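Local coordinates for BF1531-like N-terminal domain-containing protein (Bacteroides fragilis, PDB 3SLR) that binds magnesium through a phosphatase-like domain of the HAD type and is probably a hydrolase acting on ester bonds, its exact substrate being unknown, at residues 4-7 with 8-12; 254-257 with 258-262; 264-267 with 268-272; 336-339 with 340-343; 363-366 with 367-370. All coordinates share one frame; numbering follows the deposited sequence.

Contact 1: residues 4-7 with 8-12; sequences YTFK and ELKRA
Glu8 reaches back over the first turn of helix 6-12 and takes the backbone N-H of Thr5 on its OE1, at 2.8 Å with an N-H...O angle of 163°. The oxygen uses its anti lone pair, the one turned away from OE2, and the same atom lies at the edge of the Tyr4 ring, near its plane. CG anti to the carbonyl carbon (chi1 -65°) turns the Glu8 chain back toward Thr5, and its extended shape beyond CG gives the reach. In return, Thr5 OG1 accepts from Glu8 N at 3.2 Å. This reciprocal exchange is a capping box, with Thr5 as the N-cap, and it gives amides at the start of the helix partners that the helix cannot supply. On the packed side, Leu9 CD2 rests 3.8 Å from Tyr4 CB, and the two side chains, crossing at about a right angle, both lean on Glu43 of helix 34-46; Leu9 also meets Pro204 and Ser207 of helix 203-217. The more exposed side holds Phe6, Lys7, Lys10 and Arg11. There Lys10 CD comes no closer than 4.1 Å to Phe6 CE2, and the like charges of Lys7 NZ and Arg11 NH1 stand 4.5 Å apart.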
loop_
_atom_site.group_PDB
_atom_site.type_symbol
_atom_site.label_atom_id
_atom_site.label_comp_id
_atom_site.label_asym_id
_atom_site.label_seq_id
_atom_site.Cartn_x
_atom_site.Cartn_y
_atom_site.Cartn_z
ATOM N N TYR A 4 9.032 -8.042 3.962
ATOM C CA TYR A 4 10.051 -9.076 4.044
ATOM C C TYR A 4 11.286 -8.624 3.281
ATOM O O TYR A 4 11.268 -7.580 2.630
ATOM C CB TYR A 4 9.526 -10.378 3.442
ATOM C CG TYR A 4 8.301 -10.934 4.141
ATOM C CD1 TYR A 4 8.425 -11.761 5.250
ATOM C CD2 TYR A 4 7.019 -10.639 3.684
ATOM C CE1 TYR A 4 7.312 -12.274 5.891
ATOM C CE2 TYR A 4 5.896 -11.149 4.319
ATOM C CZ TYR A 4 6.050 -11.968 5.423
ATOM O OH TYR A 4 4.942 -12.491 6.061
ATOM N N THR A 5 12.363 -9.400 3.372
ATOM C CA THR A 5 13.525 -9.182 2.519
ATOM C C THR A 5 13.369 -10.059 1.295
ATOM O O THR A 5 12.584 -11.017 1.309
ATOM C CB THR A 5 14.839 -9.556 3.225
ATOM O OG1 THR A 5 14.845 -10.958 3.517
ATOM C CG2 THR A 5 14.984 -8.779 4.529
ATOM N N PHE A 6 14.097 -9.745 0.227
ATOM C CA PHE A 6 14.015 -10.584 -0.956
ATOM C C PHE A 6 14.434 -12.009 -0.619
ATOM O O PHE A 6 13.836 -12.968 -1.102
ATOM C CB PHE A 6 14.864 -10.050 -2.110
ATOM C CG PHE A 6 14.803 -10.918 -3.335
ATOM C CD1 PHE A 6 13.698 -10.880 -4.174
ATOM C CD2 PHE A 6 15.836 -11.791 -3.636
ATOM C CE1 PHE A 6 13.631 -11.686 -5.301
ATOM C CE2 PHE A 6 15.776 -12.598 -4.763
ATOM C CZ PHE A 6 14.669 -12.544 -5.594
ATOM N N LYS A 7 15.455 -12.147 0.220
ATOM C CA LYS A 7 15.901 -13.474 0.648
ATOM C C LYS A 7 14.757 -14.319 1.216
ATOM O O LYS A 7 14.622 -15.502 0.885
ATOM C CB LYS A 7 17.008 -13.360 1.691
ATOM C CG LYS A 7 17.493 -14.704 2.198
ATOM C CD LYS A 7 18.528 -14.558 3.296
ATOM C CE LYS A 7 19.095 -15.916 3.701
ATOM N NZ LYS A 7 18.015 -16.882 4.031
ATOM N N GLU A 8 13.946 -13.711 2.075
ATOM C CA GLU A 8 12.811 -14.399 2.684
ATOM C C GLU A 8 11.757 -14.752 1.643
ATOM O O GLU A 8 11.175 -15.845 1.681
ATOM C CB GLU A 8 12.184 -13.528 3.767
ATOM C CG GLU A 8 13.087 -13.269 4.960
ATOM C CD GLU A 8 12.476 -12.287 5.941
ATOM O OE1 GLU A 8 12.084 -11.182 5.514
ATOM O OE2 GLU A 8 12.375 -12.622 7.142
ATOM N N LEU A 9 11.504 -13.824 0.721
ATOM C CA LEU A 9 10.531 -14.070 -0.345
ATOM C C LEU A 9 10.949 -15.246 -1.219
ATOM O O LEU A 9 10.136 -16.124 -1.535
ATOM C CB LEU A 9 10.322 -12.811 -1.194
ATOM C CG LEU A 9 9.692 -11.629 -0.454
ATOM C CD1 LEU A 9 9.478 -10.459 -1.416
ATOM C CD2 LEU A 9 8.368 -12.044 0.184
ATOM N N LYS A 10 12.221 -15.277 -1.601
ATOM C CA LYS A 10 12.721 -16.369 -2.432
ATOM C C LYS A 10 12.655 -17.706 -1.693
ATOM O O LYS A 10 12.279 -18.730 -2.272
ATOM C CB LYS A 10 14.146 -16.080 -2.894
ATOM C CG LYS A 10 14.741 -17.166 -3.773
ATOM C CD LYS A 10 16.070 -16.708 -4.343
ATOM C CE LYS A 10 16.650 -17.732 -5.300
ATOM N NZ LYS A 10 17.933 -17.236 -5.873
ATOM N N ARG A 11 13.028 -17.694 -0.417
ATOM C CA ARG A 11 12.942 -18.893 0.415
ATOM C C ARG A 11 11.513 -19.416 0.473
ATOM O O ARG A 11 11.288 -20.627 0.436
ATOM C CB ARG A 11 13.439 -18.599 1.831
ATOM C CG ARG A 11 13.376 -19.774 2.788
ATOM C CD ARG A 11 13.702 -19.322 4.203
ATOM N NE ARG A 11 12.684 -18.418 4.744
ATOM C CZ ARG A 11 12.909 -17.499 5.682
ATOM N NH1 ARG A 11 14.126 -17.346 6.189
ATOM N NH2 ARG A 11 11.918 -16.725 6.112
ATOM N N ALA A 12 10.545 -18.509 0.571
ATOM C CA ALA A 12 9.144 -18.918 0.631
ATOM C C ALA A 12 8.678 -19.641 -0.637
ATOM O O ALA A 12 7.757 -20.464 -0.583
ATOM C CB ALA A 12 8.235 -17.721 0.943
#

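Contact 2: residues 254-257 with 258-262; sequences IGKA and FTEFQ
Backbone bonds from Phe258, Thr259, Glu260 and Phe261 N to the carbonyl four residues earlier carry the first turns of helix 255-270 of the phosphatase-like domain, the opening one, Phe258 N to Ile254 O, being the longest at 3.3 Å. Ile254 CG1 lies 3.9 Å from Phe258 CE2, the two side chains crossing at a slant. The ring comes back along the helix because its CG stands beside the backbone N (chi1 -73°), which also brings CD2 to 3.4 Å from Ile254 O. Gly255 CA approaches the ring at its edge. Phe258 goes on to touch Pro360, and its side chain lies about 7 Å from that of Asp336, a magnesium ligand; Phe261 packs on Leu364 and Leu367 of helix 363-368. Lys256 and Glu260 run side by side in the same direction, OE2 lying 3.8 Å from Lys256 CG. Their charged ends remain 5.5 Å apart between NZ and OE2, which implies at most a mild attraction, with the aliphatic lysine chain making the actual contact.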
loop_
_atom_site.group_PDB
_atom_site.type_symbol
_atom_site.label_atom_id
_atom_site.label_comp_id
_atom_site.label_asym_id
_atom_site.label_seq_id
_atom_site.Cartn_x
_atom_site.Cartn_y
_atom_site.Cartn_z
ATOM N N ILE A 254 5.344 18.051 20.075
ATOM C CA ILE A 254 4.816 16.735 19.711
ATOM C C ILE A 254 3.284 16.627 19.617
ATOM O O ILE A 254 2.766 15.765 18.908
ATOM C CB ILE A 254 5.379 15.639 20.636
ATOM C CG1 ILE A 254 5.340 14.283 19.934
ATOM C CG2 ILE A 254 4.633 15.610 21.960
ATOM C CD1 ILE A 254 6.212 14.212 18.688
ATOM N N GLY A 255 2.562 17.501 20.313
ATOM C CA GLY A 255 1.110 17.520 20.251
ATOM C C GLY A 255 0.584 17.646 18.835
ATOM O O GLY A 255 -0.467 17.095 18.477
ATOM N N LYS A 256 1.319 18.382 18.012
ATOM C CA LYS A 256 0.940 18.535 16.613
ATOM C C LYS A 256 1.012 17.205 15.852
ATOM O O LYS A 256 0.191 16.937 14.966
ATOM C CB LYS A 256 1.803 19.604 15.932
ATOM C CG LYS A 256 1.486 19.759 14.459
ATOM C CD LYS A 256 2.278 20.874 13.808
ATOM C CE LYS A 256 3.767 20.599 13.822
ATOM N NZ LYS A 256 4.526 21.796 13.375
ATOM N N ALA A 257 1.995 16.373 16.180
ATOM C CA ALA A 257 2.095 15.053 15.551
ATOM C C ALA A 257 0.893 14.177 15.897
ATOM O O ALA A 257 0.410 13.408 15.052
ATOM C CB ALA A 257 3.401 14.348 15.936
ATOM N N PHE A 258 0.418 14.281 17.136
ATOM C CA PHE A 258 -0.737 13.495 17.550
ATOM C C PHE A 258 -1.996 13.988 16.840
ATOM O O PHE A 258 -2.852 13.192 16.465
ATOM C CB PHE A 258 -0.901 13.489 19.080
ATOM C CG PHE A 258 0.127 12.641 19.793
ATOM C CD1 PHE A 258 0.040 11.248 19.768
ATOM C CD2 PHE A 258 1.157 13.228 20.505
ATOM C CE1 PHE A 258 0.990 10.469 20.417
ATOM C CE2 PHE A 258 2.109 12.457 21.151
ATOM C CZ PHE A 258 2.019 11.073 21.110
ATOM N N THR A 259 -2.087 15.298 16.624
ATOM C CA THR A 259 -3.201 15.877 15.873
ATOM C C THR A 259 -3.246 15.312 14.450
ATOM O O THR A 259 -4.305 14.897 13.969
ATOM C CB THR A 259 -3.089 17.426 15.796
ATOM O OG1 THR A 259 -3.435 17.979 17.065
ATOM C CG2 THR A 259 -4.040 17.994 14.747
ATOM N N GLU A 260 -2.099 15.316 13.779
ATOM C CA GLU A 260 -2.031 14.844 12.396
ATOM C C GLU A 260 -2.263 13.337 12.289
ATOM O O GLU A 260 -2.843 12.860 11.318
ATOM C CB GLU A 260 -0.721 15.287 11.738
ATOM C CG GLU A 260 -0.622 16.816 11.690
ATOM C CD GLU A 260 0.673 17.347 11.110
ATOM O OE1 GLU A 260 1.602 16.554 10.854
ATOM O OE2 GLU A 260 0.757 18.584 10.930
ATOM N N PHE A 261 -1.804 12.593 13.291
ATOM C CA PHE A 261 -2.089 11.165 13.384
ATOM C C PHE A 261 -3.581 10.895 13.598
ATOM O O PHE A 261 -4.148 9.991 12.974
ATOM C CB PHE A 261 -1.249 10.513 14.494
ATOM C CG PHE A 261 -1.565 9.050 14.717
ATOM C CD1 PHE A 261 -1.512 8.147 13.666
ATOM C CD2 PHE A 261 -1.888 8.583 15.976
ATOM C CE1 PHE A 261 -1.795 6.806 13.869
ATOM C CE2 PHE A 261 -2.182 7.241 16.187
ATOM C CZ PHE A 261 -2.132 6.353 15.131
ATOM N N GLN A 262 -4.221 11.666 14.474
ATOM C CA GLN A 262 -5.670 11.525 14.670
ATOM C C GLN A 262 -6.429 11.861 13.392
ATOM O O GLN A 262 -7.462 11.272 13.116
ATOM C CB GLN A 262 -6.176 12.414 15.805
ATOM C CG GLN A 262 -5.850 11.897 17.184
ATOM C CD GLN A 262 -6.576 12.665 18.269
ATOM O OE1 GLN A 262 -7.689 13.167 18.060
ATOM N NE2 GLN A 262 -5.959 12.746 19.437
#

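Contact 3: residues 264-267 with 268-272; sequences WVKK and LKNRG
One face of the Trp264 indole is covered by Leu268, whose CD1 sits over the six-membered ring, 3.7 Å from its centroid and 18° off the normal. This CH-pi contact spans one turn near the end of helix 255-270, which closes in a Schellman motif with Gly272, at positive phi, as its C' residue. The methyl is nearest CZ3 of Trp264, at 3.6 Å, toward the rim of the ring. Trp264 has its CG anti to the backbone N (chi1 -177°), whereas Leu268 has CG on the side of its own N (chi1 -67°), and these opposite choices swing the indole and the methyl together along the helix. Leu364 and Leu367 of helix 363-368 also pack on the indole, while Leu268 continues to Leu225 of strand 224-227 and to Phe373. The aromatic-aliphatic pair therefore sits where the helix meets both the sheet and the later chain. On another side of the turn the contact is slacker: Asn270 ND2 lies 3.7 Å from the aliphatic CG of Lys266, the two side chains crossing at a slant. In the closing turn the bond from Arg271 N to Lys267 O is weak, and the guanidinium of Arg271 finds its partner in Phe373 O through NH1. Within the Schellman motif itself, Gly272 N donates to Lys269 O at 3.0 Å.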
loop_
_atom_site.group_PDB
_atom_site.type_symbol
_atom_site.label_atom_id
_atom_site.label_comp_id
_atom_site.label_asym_id
_atom_site.label_seq_id
_atom_site.Cartn_x
_atom_site.Cartn_y
_atom_site.Cartn_z
ATOM N N TRP A 264 -5.443 11.209 10.367
ATOM C CA TRP A 264 -5.332 10.002 9.558
ATOM C C TRP A 264 -6.382 8.980 10.015
ATOM O O TRP A 264 -7.056 8.357 9.198
ATOM C CB TRP A 264 -3.916 9.431 9.701
ATOM C CG TRP A 264 -3.614 8.204 8.870
ATOM C CD1 TRP A 264 -3.345 8.167 7.529
ATOM C CD2 TRP A 264 -3.518 6.854 9.334
ATOM N NE1 TRP A 264 -3.102 6.875 7.132
ATOM C CE2 TRP A 264 -3.202 6.049 8.218
ATOM C CE3 TRP A 264 -3.678 6.245 10.585
ATOM C CZ2 TRP A 264 -3.032 4.669 8.315
ATOM C CZ3 TRP A 264 -3.509 4.869 10.677
ATOM C CH2 TRP A 264 -3.192 4.097 9.547
ATOM N N VAL A 265 -6.524 8.823 11.325
ATOM C CA VAL A 265 -7.507 7.878 11.865
ATOM C C VAL A 265 -8.912 8.308 11.444
ATOM O O VAL A 265 -9.747 7.481 11.059
ATOM C CB VAL A 265 -7.388 7.758 13.380
ATOM C CG1 VAL A 265 -8.520 6.872 13.959
ATOM C CG2 VAL A 265 -6.012 7.191 13.743
ATOM N N LYS A 266 -9.157 9.610 11.508
ATOM C CA LYS A 266 -10.433 10.179 11.100
ATOM C C LYS A 266 -10.764 9.826 9.651
ATOM O O LYS A 266 -11.913 9.514 9.333
ATOM C CB LYS A 266 -10.402 11.703 11.280
ATOM C CG LYS A 266 -11.686 12.405 10.850
ATOM C CD LYS A 266 -11.602 13.908 11.141
ATOM C CE LYS A 266 -12.979 14.558 11.131
ATOM N NZ LYS A 266 -13.243 15.277 9.859
ATOM N N LYS A 267 -9.769 9.892 8.767
ATOM C CA LYS A 267 -9.997 9.489 7.376
ATOM C C LYS A 267 -10.391 8.008 7.256
ATOM O O LYS A 267 -11.255 7.656 6.457
ATOM C CB LYS A 267 -8.788 9.800 6.490
ATOM C CG LYS A 267 -8.634 11.286 6.166
ATOM C CD LYS A 267 -7.462 11.523 5.200
ATOM C CE LYS A 267 -6.107 11.303 5.876
ATOM N NZ LYS A 267 -4.967 11.658 4.939
ATOM N N LEU A 268 -9.746 7.146 8.035
ATOM C CA LEU A 268 -10.112 5.729 8.058
ATOM C C LEU A 268 -11.570 5.551 8.492
ATOM O O LEU A 268 -12.343 4.847 7.840
ATOM C CB LEU A 268 -9.186 4.938 8.993
ATOM C CG LEU A 268 -7.739 4.851 8.522
ATOM C CD1 LEU A 268 -6.868 4.237 9.625
ATOM C CD2 LEU A 268 -7.623 4.061 7.204
ATOM N N LYS A 269 -11.944 6.199 9.585
ATOM C CA LYS A 269 -13.308 6.089 10.081
ATOM C C LYS A 269 -14.262 6.555 8.980
ATOM O O LYS A 269 -15.269 5.904 8.688
ATOM C CB LYS A 269 -13.474 6.939 11.350
ATOM C CG LYS A 269 -14.824 6.807 12.060
ATOM C CD LYS A 269 -15.889 7.700 11.431
ATOM C CE LYS A 269 -17.265 7.482 12.074
ATOM N NZ LYS A 269 -17.682 6.057 12.002
ATOM N N ASN A 270 -13.927 7.673 8.347
ATOM C CA ASN A 270 -14.795 8.227 7.308
ATOM C C ASN A 270 -14.935 7.345 6.048
ATOM O O ASN A 270 -15.874 7.529 5.262
ATOM C CB ASN A 270 -14.369 9.658 6.944
ATOM C CG ASN A 270 -14.770 10.676 8.006
ATOM O OD1 ASN A 270 -15.700 10.446 8.772
ATOM N ND2 ASN A 270 -14.075 11.815 8.044
ATOM N N ARG A 271 -14.025 6.388 5.851
ATOM C CA ARG A 271 -14.161 5.449 4.729
ATOM C C ARG A 271 -14.668 4.070 5.169
ATOM O O ARG A 271 -14.579 3.100 4.424
ATOM C CB ARG A 271 -12.865 5.316 3.901
ATOM C CG ARG A 271 -11.643 4.788 4.656
ATOM C CD ARG A 271 -10.802 3.847 3.785
ATOM N NE ARG A 271 -11.439 2.543 3.633
ATOM C CZ ARG A 271 -10.787 1.408 3.396
ATOM N NH1 ARG A 271 -9.466 1.404 3.285
ATOM N NH2 ARG A 271 -11.452 0.274 3.271
ATOM N N GLY A 272 -15.194 3.991 6.383
ATOM C CA GLY A 272 -15.869 2.788 6.825
ATOM C C GLY A 272 -15.033 1.855 7.678
ATOM O O GLY A 272 -15.505 0.782 8.063
#

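Contact 4: residues 336-339 with 340-343; sequences DNPF and ERNM. With MG (magnesium ion), chain B.
The magnesium site of the phosphatase-like domain opens directly into helix 338-347, and Asp336 and Arg341 bracket the junction. Asp336 binds the ion through OD1 at 2.1 Å; its OD2, 3.5 Å from the metal, instead accepts a 2.6 Å hydrogen bond from water 1, itself a ligand of the magnesium. That second bond helps to fix the rotation of the carboxylate. Asp228 OD2, Asp230 O and two further waters complete the shell, an arrangement consistent with the DxDx(T/V) signature of HAD phosphatases. Asn337 is the N-cap: its OD1 accepts from Phe339 N at 2.9 Å in the carbonyl plane, although the N-H is bent to 134°. Its CB also meets Glu340 CG at 3.7 Å, the amide and carboxylate planes turned 75° apart. Arg341 lays one face of its guanidinium over the start of the helix, with Pro338 CA 3.6 Å above the plane. A bend at chi3 (-66°) folds the group back to this place, where NH1 donates to Asp335 O and NH2 forms a salt bridge with Glu355. Glu340 is engaged through OE2 by Lys280, at the end of strand 274-280. Asp336 follows closely on strand 331-334, an outermost strand of the four-stranded parallel sheet, and Glu340 and Met343 (selenomethionine) turn toward helix 313-324, touching Lys313 and Ala314.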
loop_
_atom_site.group_PDB
_atom_site.type_symbol
_atom_site.label_atom_id
_atom_site.label_comp_id
_atom_site.label_asym_id
_atom_site.label_seq_id
_atom_site.Cartn_x
_atom_site.Cartn_y
_atom_site.Cartn_z
ATOM N N ASP A 336 1.841 2.026 21.678
ATOM C CA ASP A 336 3.207 2.537 21.795
ATOM C C ASP A 336 4.065 1.669 22.716
ATOM O O ASP A 336 5.283 1.794 22.731
ATOM C CB ASP A 336 3.180 3.966 22.363
ATOM C CG ASP A 336 2.741 3.984 23.800
ATOM O OD1 ASP A 336 1.567 3.656 24.021
ATOM O OD2 ASP A 336 3.556 4.270 24.712
ATOM N N ASN A 337 3.429 0.805 23.496
ATOM C CA ASN A 337 4.139 -0.036 24.464
ATOM C C ASN A 337 4.531 -1.392 23.861
ATOM O O ASN A 337 3.659 -2.175 23.503
ATOM C CB ASN A 337 3.237 -0.270 25.679
ATOM C CG ASN A 337 3.968 -0.917 26.838
ATOM O OD1 ASN A 337 4.768 -1.832 26.654
ATOM N ND2 ASN A 337 3.691 -0.437 28.051
ATOM N N PRO A 338 5.840 -1.679 23.760
ATOM C CA PRO A 338 6.308 -2.916 23.113
ATOM C C PRO A 338 5.808 -4.188 23.796
ATOM O O PRO A 338 5.589 -5.197 23.126
ATOM C CB PRO A 338 7.834 -2.826 23.231
ATOM C CG PRO A 338 8.079 -1.845 24.337
ATOM C CD PRO A 338 6.962 -0.855 24.237
ATOM N N PHE A 339 5.650 -4.140 25.113
ATOM C CA PHE A 339 5.135 -5.287 25.858
ATOM C C PHE A 339 3.672 -5.564 25.528
ATOM O O PHE A 339 3.279 -6.720 25.389
ATOM C CB PHE A 339 5.320 -5.087 27.361
ATOM C CG PHE A 339 6.744 -4.842 27.766
ATOM C CD1 PHE A 339 7.624 -5.902 27.933
ATOM C CD2 PHE A 339 7.206 -3.550 27.976
ATOM C CE1 PHE A 339 8.940 -5.677 28.303
ATOM C CE2 PHE A 339 8.518 -3.322 28.347
ATOM C CZ PHE A 339 9.385 -4.388 28.512
ATOM N N GLU A 340 2.870 -4.511 25.400
ATOM C CA GLU A 340 1.479 -4.662 24.971
ATOM C C GLU A 340 1.417 -5.236 23.550
ATOM O O GLU A 340 0.655 -6.174 23.280
ATOM C CB GLU A 340 0.720 -3.329 25.040
ATOM C CG GLU A 340 0.580 -2.703 26.441
ATOM C CD GLU A 340 -0.371 -3.474 27.362
ATOM O OE1 GLU A 340 -0.765 -4.601 27.007
ATOM O OE2 GLU A 340 -0.722 -2.944 28.443
ATOM N N ARG A 341 2.218 -4.677 22.644
ATOM C CA ARG A 341 2.263 -5.179 21.276
ATOM C C ARG A 341 2.624 -6.654 21.239
ATOM O O ARG A 341 1.966 -7.440 20.564
ATOM C CB ARG A 341 3.276 -4.407 20.441
ATOM C CG ARG A 341 2.941 -2.942 20.271
ATOM C CD ARG A 341 3.730 -2.348 19.112
ATOM N NE ARG A 341 5.170 -2.306 19.360
ATOM C CZ ARG A 341 5.820 -1.219 19.785
ATOM N NH1 ARG A 341 5.160 -0.100 20.027
ATOM N NH2 ARG A 341 7.133 -1.254 19.972
ATOM N N ASN A 342 3.683 -7.017 21.957
ATOM C CA ASN A 342 4.198 -8.380 21.944
ATOM C C ASN A 342 3.218 -9.392 22.516
ATOM O O ASN A 342 3.080 -10.503 22.005
ATOM C CB ASN A 342 5.538 -8.460 22.679
ATOM C CG ASN A 342 6.671 -7.821 21.894
ATOM O OD1 ASN A 342 6.465 -7.317 20.791
ATOM N ND2 ASN A 342 7.872 -7.831 22.464
HETATM N N MSE A 343 2.519 -9.011 23.571
HETATM C CA MSE A 343 1.545 -9.924 24.139
HETATM C C MSE A 343 0.314 -10.101 23.229
HETATM O O MSE A 343 -0.185 -11.219 23.084
HETATM C CB MSE A 343 1.189 -9.539 25.574
HETATM C CG MSE A 343 -0.013 -8.646 25.724
HETATM SE SE MSE A 343 -1.591 -9.685 26.192
HETATM C CE MSE A 343 -0.881 -10.700 27.701
HETATM MG MG MG B . 0.244 3.662 25.644
HETATM O O HOH W 1 2.297 4.026 26.953
HETATM O O HOH W 2 -0.555 3.396 27.673
HETATM O O HOH W 3 0.323 1.312 25.989
#

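Contact 5: residues 363-366 with 367-370; sequences YLEY and LYTL
Leu364 and Tyr368 make the closest side-chain packing on one side of this turn, with Leu364 CD2 3.4 Å from Tyr368 OH and CG 3.7 Å from CZ. Leu364 O lies over one face of the same ring, 3.3 Å above its plane and toward the rim. At the ring's edge stands the Glu365 carboxylate, its plane at 82° to the ring and OE1 3.8 Å from CD2; OE1 forms a salt bridge with Lys179. On another side Tyr366 receives Leu370, whose CG lies over a face of the ring while CD1 is 3.7 Å from CE2. Toward the end of this short helix, 363-368, the carbonyl of Tyr366 takes two donors from one residue. Thr369 OG1 donates to Tyr366 O at 2.7 Å in the carbonyl plane, and Thr369 N donates at 2.9 Å from above that plane. The hydroxyl can fold back this way because chi1 is 73°, with OG1 between the backbone N and the carbonyl carbon. Further out, Leu364 and Leu367 settle on Phe261 and Trp264 of helix 255-270, and Thr369 touches Lys179 and Tyr180 of helix 173-180. At the start of the helix Tyr363 reaches toward the metal site, where its OH is hydrogen-bonded to Asn231 O and its side chain touches Asp336.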
loop_
_atom_site.group_PDB
_atom_site.type_symbol
_atom_site.label_atom_id
_atom_site.label_comp_id
_atom_site.label_asym_id
_atom_site.label_seq_id
_atom_site.Cartn_x
_atom_site.Cartn_y
_atom_site.Cartn_z
ATOM N N TYR A 363 5.442 8.058 13.674
ATOM C CA TYR A 363 4.401 7.031 13.563
ATOM C C TYR A 363 3.813 6.977 12.157
ATOM O O TYR A 363 3.718 5.919 11.544
ATOM C CB TYR A 363 3.234 7.310 14.514
ATOM C CG TYR A 363 3.462 7.035 15.984
ATOM C CD1 TYR A 363 4.643 6.471 16.443
ATOM C CD2 TYR A 363 2.469 7.342 16.916
ATOM C CE1 TYR A 363 4.830 6.225 17.804
ATOM C CE2 TYR A 363 2.648 7.110 18.266
ATOM C CZ TYR A 363 3.828 6.548 18.704
ATOM O OH TYR A 363 3.997 6.310 20.052
ATOM N N LEU A 364 3.385 8.126 11.662
ATOM C CA LEU A 364 2.573 8.121 10.458
ATOM C C LEU A 364 3.398 7.695 9.247
ATOM O O LEU A 364 2.970 6.839 8.465
ATOM C CB LEU A 364 1.913 9.482 10.253
ATOM C CG LEU A 364 0.694 9.516 9.335
ATOM C CD1 LEU A 364 -0.341 8.472 9.766
ATOM C CD2 LEU A 364 0.083 10.916 9.330
ATOM N N GLU A 365 4.588 8.267 9.094
ATOM C CA GLU A 365 5.436 7.895 7.965
ATOM C C GLU A 365 5.761 6.403 8.004
ATOM O O GLU A 365 5.840 5.751 6.963
ATOM C CB GLU A 365 6.717 8.728 7.937
ATOM C CG GLU A 365 6.520 10.181 7.462
ATOM C CD GLU A 365 6.287 10.282 5.951
ATOM O OE1 GLU A 365 6.618 9.324 5.209
ATOM O OE2 GLU A 365 5.756 11.318 5.504
ATOM N N TYR A 366 5.932 5.860 9.207
ATOM C CA TYR A 366 6.135 4.422 9.348
ATOM C C TYR A 366 4.899 3.625 8.901
ATOM O O TYR A 366 5.013 2.671 8.138
ATOM C CB TYR A 366 6.521 4.045 10.785
ATOM C CG TYR A 366 6.415 2.563 11.021
ATOM C CD1 TYR A 366 7.337 1.690 10.465
ATOM C CD2 TYR A 366 5.370 2.035 11.778
ATOM C CE1 TYR A 366 7.236 0.309 10.660
ATOM C CE2 TYR A 366 5.267 0.666 11.981
ATOM C CZ TYR A 366 6.201 -0.183 11.423
ATOM O OH TYR A 366 6.080 -1.545 11.630
ATOM N N LEU A 367 3.720 4.032 9.363
ATOM C CA LEU A 367 2.489 3.356 8.972
ATOM C C LEU A 367 2.296 3.389 7.454
ATOM O O LEU A 367 1.782 2.439 6.859
ATOM C CB LEU A 367 1.284 3.947 9.697
ATOM C CG LEU A 367 1.276 3.734 11.210
ATOM C CD1 LEU A 367 0.152 4.540 11.854
ATOM C CD2 LEU A 367 1.147 2.234 11.562
ATOM N N TYR A 368 2.738 4.472 6.825
ATOM C CA TYR A 368 2.672 4.557 5.371
ATOM C C TYR A 368 3.420 3.417 4.681
ATOM O O TYR A 368 3.026 3.009 3.592
ATOM C CB TYR A 368 3.225 5.895 4.865
ATOM C CG TYR A 368 2.404 7.133 5.160
ATOM C CD1 TYR A 368 1.067 7.063 5.536
ATOM C CD2 TYR A 368 2.980 8.403 5.018
ATOM C CE1 TYR A 368 0.328 8.236 5.805
ATOM C CE2 TYR A 368 2.255 9.558 5.271
ATOM C CZ TYR A 368 0.929 9.471 5.651
ATOM O OH TYR A 368 0.220 10.639 5.906
ATOM N N THR A 369 4.502 2.920 5.294
ATOM C CA THR A 369 5.321 1.866 4.683
ATOM C C THR A 369 4.645 0.501 4.701
ATOM O O THR A 369 5.077 -0.417 4.001
ATOM C CB THR A 369 6.708 1.699 5.382
ATOM O OG1 THR A 369 6.538 1.065 6.652
ATOM C CG2 THR A 369 7.424 3.052 5.582
ATOM N N LEU A 370 3.595 0.367 5.501
ATOM C CA LEU A 370 2.919 -0.915 5.679
ATOM C C LEU A 370 1.668 -1.112 4.804
ATOM O O LEU A 370 1.195 -2.246 4.640
ATOM C CB LEU A 370 2.541 -1.084 7.155
ATOM C CG LEU A 370 3.680 -0.940 8.169
ATOM C CD1 LEU A 370 3.151 -1.117 9.597
ATOM C CD2 LEU A 370 4.792 -1.924 7.885
#

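In this N-terminal part of a longer protein, contact 1 opens the series on helix 6-12, contacts 2 and 3 share helix 255-270 with centres 15 Å apart, contact 4 begins helix 338-347 and contact 5 lies on helix 363-368. Contact 5 joins the last four: Leu367 CD1 lies 3.6 Å from Phe261 CE1 of contact 2, Leu364 CD1 is 3.4 Å from Trp264 CG of contact 3, and Tyr363 OH comes 3.4 Å from Asp336 CB of contact 4. Helix 363-368 thus bridges helix 255-270 and the Asp336 end of the magnesium site. Contact 1 stands apart, its centre 33 Å from that of contact 3, on the opposite side of the chain's centre.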